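PDB 3LO0: inorganic pyrophosphatase from Ehrlichia chaffeensis, which probably catalyses the magnesium-dependent hydrolysis of inorganic pyrophosphate to two phosphate ions, working as a homohexamer. Local coordinates for residues N46-F54 and V63-Y73; I37-Q45 and D92-P100. All coordinates share one frame; numbering follows the deposited sequence.

Overall arrangement
Contact 1 joins the two strands of a beta hairpin, 50-55 and 60-66, and the loops next to them, whereas the centre of contact 2 lies about 6 Å from the centre of the chain, where strands 37-41 and 92-95 of the curled main sheet pack across its interior. The centres of the two contacts are about 14 Å apart. Along the chain contact 1 is nested inside contact 2, since 46-73 falls between the segments 37-45 and 92-100. The contacts touch directly: Phe54 N lies 3.0 Å from Glu42 OE2, a probable hydrogen bond that joins the hairpin, with its predicted substrate residues, to the barrel-like core that carries Asp92, a predicted magnesium ligand.

Contact 1: N46-F54 and V63-Y73; sequences NSCPVKYEF and VDRFLPTSMYY. With SO4 (sulfate ion), chain B.
Lys51 leaves its strand with CG anti to the backbone N (chi1 -180°) and runs on extended to CE, while Arg65, its hydrogen-bonded partner on the neighbouring strand, turns CG between N and the carbonyl carbon (chi1 66°). Paired across the strands, the two chains leave on the same face, and these torsions bring Lys51 CD over one face of the Arg65 guanidinium, toward its rim, 3.2 Å from Arg65 NH1. Methylene groups suit this position, packing against a flat cation; beyond CE the lysine bends (chi4 16°), putting NZ near a sulfate. Lys51 NZ makes a weak hydrogen bond to sulfate O3, and Tyr77 OH also binds the ion. Lys51, Arg65 and Tyr77 are predicted substrate ligands, so the sulfate probably marks an anion-binding part of the active site. Asp64 OD2 probably helps to offset the positive charge, 3.5 Å from Arg65 NH1 and in a long salt bridge with Lys51 NZ (3.9 Å). Glu53 OE1 lies 3.5 Å from Asp64 OD2, the two side chains side by side, a proximity that the lysine and arginine probably ease.

This antiparallel hairpin contains a classic beta bulge: Asp64 and Arg65 both face Lys51, which brings the carboxylate of Asp64 alongside it. Asp64 N gives Lys51 O a bond of 2.7 Å, Arg65 N adds only a weak one, and Lys51 N returns a 2.8 Å bond to Arg65 O.

Mainly apolar side chains occupy the other face, where Val50 CG2 packs 3.6 Å from Phe66 CE1 and Val63 CG2 touches the Tyr52 ring obliquely. Tyr52 OH bonds to Met102 N of a neighbouring subunit. Beyond the strands, Pro49 O, in an inverse gamma turn, accepts Leu67 N at 2.9 Å, and water 1 links Ser47 OG to Tyr73 N.

Contact 2: I37-Q45 and D92-P100; sequences INVIIEISQ and DVLVASRFP
Val39 and Val95 reach toward each other tip to tip, Val39 CG1 lying 4.0 Å from Val95 CG2, while Val39 and Val93 meet at a slant. Ile37 also points end-on at Val93, and Ile41 swings CD1 across to Val95. Strands 37-41 and 92-95 run at 88° to one another with axes 8.2 Å apart, so this is side-chain packing across the interior of the curled sheet, as in the beta-barrel core of family I soluble pyrophosphatases. Beta-branched valine and isoleucine suit strand backbone, and their methyls fill the space between crossing strands. Ile107 and Ile127 extend the same apolar core.

At the far end Gln45 takes over. Its CG sits between N and the carbonyl carbon (chi1 69°), and the extended chain carries the amide to Ser97. There Gln45 NE2 donates to Ser97 O at 2.9 Å from above the carbonyl plane, and OE1 accepts a weak bond from Ser97 N. Water 3 bridges the two, donating firmly to Gln45 OE1 (2.7 Å) and accepting weakly from Ser97 N. The amide thus serves both backbone polar groups of Ser97, its N-H only weakly, in a loop where no strand of 37-45 pairs with it.

Contact 1: N46-F54 and V63-Y73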
loop_
_atom_site.group_PDB
_atom_site.type_symbol
_atom_site.label_atom_id
_atom_site.label_comp_id
_atom_site.label_asym_id
_atom_site.label_seq_id
_atom_site.Cartn_x
_atom_site.Cartn_y
_atom_site.Cartn_z
ATOM N N ASN A 46 6.106 -0.213 -10.102
ATOM C CA ASN A 46 6.165 0.323 -8.760
ATOM C C ASN A 46 5.853 -0.764 -7.680
ATOM O O ASN A 46 5.259 -0.480 -6.620
ATOM C CB ASN A 46 5.232 1.546 -8.631
ATOM C CG ASN A 46 5.326 2.525 -9.809
ATOM O OD1 ASN A 46 4.317 3.205 -10.132
ATOM N ND2 ASN A 46 6.491 2.617 -10.460
ATOM N N SER A 47 6.200 -2.015 -7.965
ATOM C CA SER A 47 6.094 -3.100 -6.975
ATOM C C SER A 47 7.410 -3.295 -6.241
ATOM O O SER A 47 8.451 -2.785 -6.671
ATOM C CB SER A 47 5.711 -4.416 -7.667
ATOM O OG SER A 47 6.701 -4.851 -8.609
ATOM N N CYS A 48 7.388 -4.094 -5.173
ATOM C CA CYS A 48 8.620 -4.498 -4.460
ATOM C C CYS A 48 9.586 -5.175 -5.443
ATOM O O CYS A 48 9.159 -5.600 -6.484
ATOM C CB CYS A 48 8.273 -5.435 -3.299
ATOM S SG CYS A 48 7.082 -4.680 -2.033
ATOM N N PRO A 49 10.892 -5.241 -5.131
ATOM C CA PRO A 49 11.815 -5.876 -6.077
ATOM C C PRO A 49 11.674 -7.407 -6.167
ATOM O O PRO A 49 12.672 -8.099 -5.939
ATOM C CB PRO A 49 13.224 -5.531 -5.523
ATOM C CG PRO A 49 13.081 -4.687 -4.426
ATOM C CD PRO A 49 11.599 -4.552 -4.049
ATOM N N VAL A 50 10.477 -7.927 -6.437
ATOM C CA VAL A 50 10.293 -9.391 -6.655
ATOM C C VAL A 50 10.134 -9.720 -8.141
ATOM O O VAL A 50 9.103 -9.422 -8.748
ATOM C CB VAL A 50 9.053 -9.969 -5.892
ATOM C CG1 VAL A 50 9.033 -11.503 -5.955
ATOM C CG2 VAL A 50 9.053 -9.497 -4.405
ATOM N N LYS A 51 11.122 -10.403 -8.711
ATOM C CA LYS A 51 11.054 -10.754 -10.132
ATOM C C LYS A 51 10.228 -12.041 -10.299
ATOM O O LYS A 51 10.738 -13.144 -10.100
ATOM C CB LYS A 51 12.456 -10.905 -10.711
ATOM C CG LYS A 51 12.505 -11.279 -12.238
ATOM C CD LYS A 51 13.925 -11.299 -12.767
ATOM C CE LYS A 51 14.027 -11.845 -14.204
ATOM N NZ LYS A 51 12.730 -11.906 -14.963
ATOM N N TYR A 52 8.956 -11.888 -10.669
ATOM C CA TYR A 52 8.122 -13.042 -10.958
ATOM C C TYR A 52 8.337 -13.414 -12.402
ATOM O O TYR A 52 8.714 -12.576 -13.229
ATOM C CB TYR A 52 6.639 -12.750 -10.703
ATOM C CG TYR A 52 6.301 -12.481 -9.263
ATOM C CD1 TYR A 52 6.165 -13.534 -8.354
ATOM C CD2 TYR A 52 6.111 -11.182 -8.802
ATOM C CE1 TYR A 52 5.859 -13.308 -7.044
ATOM C CE2 TYR A 52 5.770 -10.931 -7.485
ATOM C CZ TYR A 52 5.647 -12.004 -6.600
ATOM O OH TYR A 52 5.373 -11.785 -5.294
ATOM N N GLU A 53 8.122 -14.684 -12.707
ATOM C CA GLU A 53 8.274 -15.196 -14.050
ATOM C C GLU A 53 7.266 -16.319 -14.234
ATOM O O GLU A 53 7.106 -17.169 -13.359
ATOM C CB GLU A 53 9.687 -15.726 -14.275
ATOM C CG GLU A 53 10.016 -16.027 -15.718
ATOM C CD GLU A 53 11.517 -16.113 -15.953
ATOM O OE1 GLU A 53 12.186 -16.723 -15.100
ATOM O OE2 GLU A 53 12.008 -15.587 -16.984
ATOM N N PHE A 54 6.552 -16.288 -15.345
ATOM C CA PHE A 54 5.643 -17.371 -15.678
ATOM C C PHE A 54 6.445 -18.594 -16.097
ATOM O O PHE A 54 7.322 -18.494 -16.957
ATOM C CB PHE A 54 4.691 -16.997 -16.819
ATOM C CG PHE A 54 3.608 -18.018 -17.020
ATOM C CD1 PHE A 54 2.511 -18.053 -16.167
ATOM C CD2 PHE A 54 3.719 -18.970 -18.007
ATOM C CE1 PHE A 54 1.523 -19.016 -16.317
ATOM C CE2 PHE A 54 2.737 -19.943 -18.165
ATOM C CZ PHE A 54 1.635 -19.953 -17.317
ATOM N N VAL A 63 8.751 -17.163 -8.238
ATOM C CA VAL A 63 9.682 -16.129 -7.854
ATOM C C VAL A 63 11.012 -16.493 -8.517
ATOM O O VAL A 63 11.654 -17.467 -8.127
ATOM C CB VAL A 63 9.830 -16.026 -6.324
ATOM C CG1 VAL A 63 10.812 -14.923 -5.935
ATOM C CG2 VAL A 63 8.465 -15.732 -5.678
ATOM N N ASP A 64 11.404 -15.750 -9.547
ATOM C CA ASP A 64 12.717 -15.981 -10.129
ATOM C C ASP A 64 13.779 -15.562 -9.119
ATOM O O ASP A 64 14.700 -16.296 -8.824
ATOM C CB ASP A 64 12.897 -15.198 -11.434
ATOM C CG ASP A 64 14.180 -15.595 -12.187
ATOM O OD1 ASP A 64 14.835 -16.604 -11.821
ATOM O OD2 ASP A 64 14.534 -14.907 -13.162
ATOM N N ARG A 65 13.650 -14.351 -8.610
ATOM C CA ARG A 65 14.565 -13.867 -7.608
ATOM C C ARG A 65 14.030 -12.599 -6.971
ATOM O O ARG A 65 13.161 -11.939 -7.520
ATOM C CB ARG A 65 15.947 -13.600 -8.221
ATOM C CG ARG A 65 15.989 -12.467 -9.245
ATOM C CD ARG A 65 17.379 -12.362 -9.895
ATOM N NE ARG A 65 17.499 -11.220 -10.830
ATOM C CZ ARG A 65 17.280 -11.255 -12.153
ATOM N NH1 ARG A 65 16.904 -12.380 -12.767
ATOM N NH2 ARG A 65 17.437 -10.146 -12.879
ATOM N N PHE A 66 14.555 -12.298 -5.800
ATOM C CA PHE A 66 14.486 -10.954 -5.227
ATOM C C PHE A 66 15.674 -10.177 -5.822
ATOM O O PHE A 66 16.789 -10.669 -5.879
ATOM C CB PHE A 66 14.521 -11.030 -3.699
ATOM C CG PHE A 66 13.288 -11.679 -3.101
ATOM C CD1 PHE A 66 12.206 -10.915 -2.709
ATOM C CD2 PHE A 66 13.206 -13.051 -2.978
ATOM C CE1 PHE A 66 11.050 -11.504 -2.152
ATOM C CE2 PHE A 66 12.074 -13.656 -2.450
ATOM C CZ PHE A 66 10.972 -12.859 -2.042
ATOM N N LEU A 67 15.422 -8.982 -6.323
ATOM C CA LEU A 67 16.456 -8.217 -7.000
ATOM C C LEU A 67 17.571 -7.854 -6.016
ATOM O O LEU A 67 17.306 -7.478 -4.886
ATOM C CB LEU A 67 15.869 -6.952 -7.621
ATOM C CG LEU A 67 14.798 -7.074 -8.713
ATOM C CD1 LEU A 67 14.332 -5.656 -9.129
ATOM C CD2 LEU A 67 15.331 -7.851 -9.928
ATOM N N PRO A 68 18.842 -8.018 -6.430
ATOM C CA PRO A 68 19.943 -7.706 -5.496
ATOM C C PRO A 68 20.155 -6.197 -5.291
ATOM O O PRO A 68 21.049 -5.789 -4.541
ATOM C CB PRO A 68 21.164 -8.313 -6.186
ATOM C CG PRO A 68 20.851 -8.237 -7.611
ATOM C CD PRO A 68 19.353 -8.580 -7.689
ATOM N N THR A 69 19.326 -5.410 -5.965
ATOM C CA THR A 69 19.389 -3.962 -5.997
ATOM C C THR A 69 18.064 -3.375 -5.425
ATOM O O THR A 69 16.989 -4.011 -5.549
ATOM C CB THR A 69 19.696 -3.504 -7.480
ATOM O OG1 THR A 69 18.689 -3.995 -8.397
ATOM C CG2 THR A 69 21.059 -4.050 -7.959
ATOM N N SER A 70 18.139 -2.214 -4.733
ATOM C CA SER A 70 16.931 -1.493 -4.279
ATOM C C SER A 70 16.311 -0.736 -5.469
ATOM O O SER A 70 16.261 0.536 -5.527
ATOM C CB SER A 70 17.200 -0.556 -3.074
ATOM O OG SER A 70 17.883 0.626 -3.470
ATOM N N MET A 71 15.833 -1.537 -6.424
ATOM C CA MET A 71 15.305 -1.056 -7.685
ATOM C C MET A 71 13.908 -1.670 -7.850
ATOM O O MET A 71 13.596 -2.715 -7.282
ATOM C CB MET A 71 16.230 -1.444 -8.869
ATOM C CG MET A 71 17.675 -0.795 -8.829
ATOM S SD MET A 71 18.722 -0.707 -10.340
ATOM C CE MET A 71 18.164 0.851 -11.075
ATOM N N TYR A 72 13.066 -1.015 -8.623
ATOM C CA TYR A 72 11.766 -1.615 -8.991
ATOM C C TYR A 72 11.549 -1.461 -10.496
ATOM O O TYR A 72 12.127 -0.590 -11.121
ATOM C CB TYR A 72 10.640 -0.983 -8.167
ATOM C CG TYR A 72 10.505 0.455 -8.433
ATOM C CD1 TYR A 72 9.685 0.900 -9.451
ATOM C CD2 TYR A 72 11.202 1.399 -7.673
ATOM C CE1 TYR A 72 9.562 2.240 -9.740
ATOM C CE2 TYR A 72 11.097 2.746 -7.961
ATOM C CZ TYR A 72 10.268 3.158 -8.998
ATOM O OH TYR A 72 10.124 4.491 -9.324
ATOM N N TYR A 73 10.736 -2.331 -11.078
ATOM C CA TYR A 73 10.415 -2.238 -12.489
ATOM C C TYR A 73 9.737 -0.925 -12.812
ATOM O O TYR A 73 8.775 -0.560 -12.131
ATOM C CB TYR A 73 9.549 -3.443 -12.913
ATOM C CG TYR A 73 10.414 -4.633 -13.202
ATOM C CD1 TYR A 73 10.929 -5.391 -12.170
ATOM C CD2 TYR A 73 10.767 -4.965 -14.501
ATOM C CE1 TYR A 73 11.749 -6.469 -12.401
ATOM C CE2 TYR A 73 11.606 -6.065 -14.755
ATOM C CZ TYR A 73 12.109 -6.795 -13.688
ATOM O OH TYR A 73 12.933 -7.899 -13.883
HETATM S S SO4 B . 14.188 -11.503 -18.173
HETATM O O1 SO4 B . 12.872 -10.868 -18.307
HETATM O O2 SO4 B . 15.031 -10.838 -17.161
HETATM O O3 SO4 B . 13.972 -12.915 -17.787
HETATM O O4 SO4 B . 14.934 -11.397 -19.439
HETATM O O HOH W 1 9.383 -4.041 -9.202
#

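Contact 2: I37-Q45 and D92-P100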
loop_
_atom_site.group_PDB
_atom_site.type_symbol
_atom_site.label_atom_id
_atom_site.label_comp_id
_atom_site.label_asym_id
_atom_site.label_seq_id
_atom_site.Cartn_x
_atom_site.Cartn_y
_atom_site.Cartn_z
ATOM N N ILE A 37 -0.983 -5.929 -29.372
ATOM C CA ILE A 37 -0.481 -7.111 -28.766
ATOM C C ILE A 37 -1.147 -7.362 -27.412
ATOM O O ILE A 37 -1.457 -6.422 -26.654
ATOM C CB ILE A 37 1.042 -7.026 -28.598
ATOM C CG1 ILE A 37 1.476 -5.754 -27.886
ATOM C CG2 ILE A 37 1.768 -7.131 -30.007
ATOM C CD1 ILE A 37 2.966 -5.803 -27.381
ATOM N N ASN A 38 -1.363 -8.634 -27.123
ATOM C CA ASN A 38 -1.726 -9.033 -25.797
ATOM C C ASN A 38 -0.462 -9.196 -24.994
ATOM O O ASN A 38 0.493 -9.866 -25.413
ATOM C CB ASN A 38 -2.507 -10.328 -25.777
ATOM C CG ASN A 38 -3.861 -10.203 -26.406
ATOM O OD1 ASN A 38 -4.532 -9.180 -26.282
ATOM N ND2 ASN A 38 -4.285 -11.271 -27.087
ATOM N N VAL A 39 -0.451 -8.614 -23.806
ATOM C CA VAL A 39 0.686 -8.800 -22.932
ATOM C C VAL A 39 0.227 -9.412 -21.602
ATOM O O VAL A 39 -0.693 -8.894 -20.950
ATOM C CB VAL A 39 1.397 -7.459 -22.673
ATOM C CG1 VAL A 39 2.662 -7.694 -21.819
ATOM C CG2 VAL A 39 1.696 -6.744 -24.008
ATOM N N ILE A 40 0.852 -10.516 -21.215
ATOM C CA ILE A 40 0.600 -11.119 -19.905
ATOM C C ILE A 40 1.560 -10.498 -18.953
ATOM O O ILE A 40 2.769 -10.606 -19.148
ATOM C CB ILE A 40 0.795 -12.641 -19.891
ATOM C CG1 ILE A 40 -0.311 -13.280 -20.712
ATOM C CG2 ILE A 40 0.754 -13.152 -18.419
ATOM C CD1 ILE A 40 -0.340 -14.798 -20.691
ATOM N N ILE A 41 1.037 -9.800 -17.954
ATOM C CA ILE A 41 1.862 -9.110 -16.979
ATOM C C ILE A 41 2.456 -10.103 -15.969
ATOM O O ILE A 41 1.742 -10.970 -15.417
ATOM C CB ILE A 41 1.101 -7.978 -16.245
ATOM C CG1 ILE A 41 0.616 -6.887 -17.231
ATOM C CG2 ILE A 41 2.006 -7.320 -15.197
ATOM C CD1 ILE A 41 1.742 -6.295 -18.094
ATOM N N GLU A 42 3.756 -9.984 -15.763
ATOM C CA GLU A 42 4.466 -10.773 -14.776
ATOM C C GLU A 42 4.781 -10.004 -13.509
ATOM O O GLU A 42 4.687 -10.566 -12.408
ATOM C CB GLU A 42 5.770 -11.281 -15.357
ATOM C CG GLU A 42 5.578 -12.363 -16.357
ATOM C CD GLU A 42 6.857 -12.712 -17.054
ATOM O OE1 GLU A 42 7.458 -11.784 -17.655
ATOM O OE2 GLU A 42 7.251 -13.908 -17.007
ATOM N N ILE A 43 5.183 -8.739 -13.679
ATOM C CA ILE A 43 5.600 -7.872 -12.580
ATOM C C ILE A 43 4.924 -6.500 -12.732
ATOM O O ILE A 43 5.018 -5.863 -13.794
ATOM C CB ILE A 43 7.144 -7.653 -12.634
ATOM C CG1 ILE A 43 7.866 -9.010 -12.542
ATOM C CG2 ILE A 43 7.599 -6.690 -11.544
ATOM C CD1 ILE A 43 9.322 -8.964 -12.804
ATOM N N SER A 44 4.318 -6.034 -11.657
ATOM C CA SER A 44 3.572 -4.779 -11.650
ATOM C C SER A 44 4.549 -3.629 -11.555
ATOM O O SER A 44 5.531 -3.749 -10.856
ATOM C CB SER A 44 2.629 -4.752 -10.446
ATOM O OG SER A 44 1.758 -5.855 -10.461
ATOM N N GLN A 45 4.276 -2.493 -12.190
ATOM C CA GLN A 45 5.153 -1.336 -11.991
ATOM C C GLN A 45 5.035 -0.838 -10.567
ATOM O O GLN A 45 4.006 -1.021 -9.911
ATOM C CB GLN A 45 4.858 -0.196 -12.982
ATOM C CG GLN A 45 3.567 0.521 -12.806
ATOM C CD GLN A 45 3.329 1.595 -13.892
ATOM O OE1 GLN A 45 3.716 1.465 -15.073
ATOM N NE2 GLN A 45 2.654 2.644 -13.486
ATOM N N ASP A 92 9.655 -9.930 -24.513
ATOM C CA ASP A 92 9.345 -9.189 -23.287
ATOM C C ASP A 92 8.897 -7.775 -23.619
ATOM O O ASP A 92 9.443 -7.105 -24.529
ATOM C CB ASP A 92 10.579 -9.098 -22.385
ATOM C CG ASP A 92 11.058 -10.455 -21.921
ATOM O OD1 ASP A 92 10.195 -11.319 -21.619
ATOM O OD2 ASP A 92 12.299 -10.644 -21.870
ATOM N N VAL A 93 7.961 -7.301 -22.809
ATOM C CA VAL A 93 7.307 -6.046 -23.030
ATOM C C VAL A 93 7.191 -5.251 -21.717
ATOM O O VAL A 93 6.714 -5.767 -20.691
ATOM C CB VAL A 93 5.896 -6.254 -23.624
ATOM C CG1 VAL A 93 5.245 -4.909 -23.977
ATOM C CG2 VAL A 93 5.950 -7.167 -24.803
ATOM N N LEU A 94 7.583 -3.982 -21.793
ATOM C CA LEU A 94 7.235 -2.984 -20.792
ATOM C C LEU A 94 5.955 -2.282 -21.198
ATOM O O LEU A 94 5.892 -1.711 -22.281
ATOM C CB LEU A 94 8.336 -1.930 -20.688
ATOM C CG LEU A 94 9.673 -2.518 -20.249
ATOM C CD1 LEU A 94 10.829 -1.802 -20.934
ATOM C CD2 LEU A 94 9.774 -2.451 -18.703
ATOM N N VAL A 95 4.949 -2.285 -20.337
ATOM C CA VAL A 95 3.731 -1.557 -20.616
ATOM C C VAL A 95 3.622 -0.388 -19.656
ATOM O O VAL A 95 3.440 -0.583 -18.478
ATOM C CB VAL A 95 2.479 -2.421 -20.511
ATOM C CG1 VAL A 95 1.235 -1.641 -21.019
ATOM C CG2 VAL A 95 2.663 -3.759 -21.307
ATOM N N ALA A 96 3.758 0.821 -20.167
ATOM C CA ALA A 96 3.576 2.009 -19.337
ATOM C C ALA A 96 2.110 2.118 -18.973
ATOM O O ALA A 96 1.238 1.803 -19.771
ATOM C CB ALA A 96 4.053 3.251 -20.102
ATOM N N SER A 97 1.800 2.507 -17.732
ATOM C CA SER A 97 0.428 2.661 -17.365
ATOM C C SER A 97 0.262 3.683 -16.219
ATOM O O SER A 97 1.235 4.086 -15.605
ATOM C CB SER A 97 -0.179 1.305 -17.017
ATOM O OG SER A 97 0.276 0.845 -15.780
ATOM N N ARG A 98 -0.964 4.120 -15.978
ATOM C CA ARG A 98 -1.222 5.136 -14.942
ATOM C C ARG A 98 -1.256 4.479 -13.564
ATOM O O ARG A 98 -1.066 5.150 -12.531
ATOM C CB ARG A 98 -2.577 5.835 -15.192
ATOM C CG ARG A 98 -2.711 6.705 -16.432
ATOM C CD ARG A 98 -4.024 7.598 -16.400
ATOM N NE ARG A 98 -5.272 6.901 -16.772
ATOM C CZ ARG A 98 -6.328 6.683 -15.979
ATOM N NH1 ARG A 98 -6.365 7.081 -14.711
ATOM N NH2 ARG A 98 -7.390 6.057 -16.459
ATOM N N PHE A 99 -1.559 3.177 -13.541
ATOM C CA PHE A 99 -1.668 2.395 -12.293
ATOM C C PHE A 99 -1.052 1.010 -12.516
ATOM O O PHE A 99 -1.085 0.499 -13.641
ATOM C CB PHE A 99 -3.131 2.216 -11.903
ATOM C CG PHE A 99 -3.807 3.514 -11.565
ATOM C CD1 PHE A 99 -3.535 4.145 -10.358
ATOM C CD2 PHE A 99 -4.650 4.130 -12.468
ATOM C CE1 PHE A 99 -4.138 5.366 -10.036
ATOM C CE2 PHE A 99 -5.264 5.358 -12.149
ATOM C CZ PHE A 99 -5.000 5.963 -10.944
ATOM N N PRO A 100 -0.529 0.389 -11.456
ATOM C CA PRO A 100 0.011 -0.979 -11.638
ATOM C C PRO A 100 -1.060 -1.954 -12.095
ATOM O O PRO A 100 -2.207 -1.831 -11.701
ATOM C CB PRO A 100 0.496 -1.372 -10.225
ATOM C CG PRO A 100 0.678 -0.081 -9.494
ATOM C CD PRO A 100 -0.304 0.901 -10.092
HETATM O O HOH W 2 9.252 -12.655 -19.619
HETATM O O HOH W 3 4.906 3.350 -16.556
#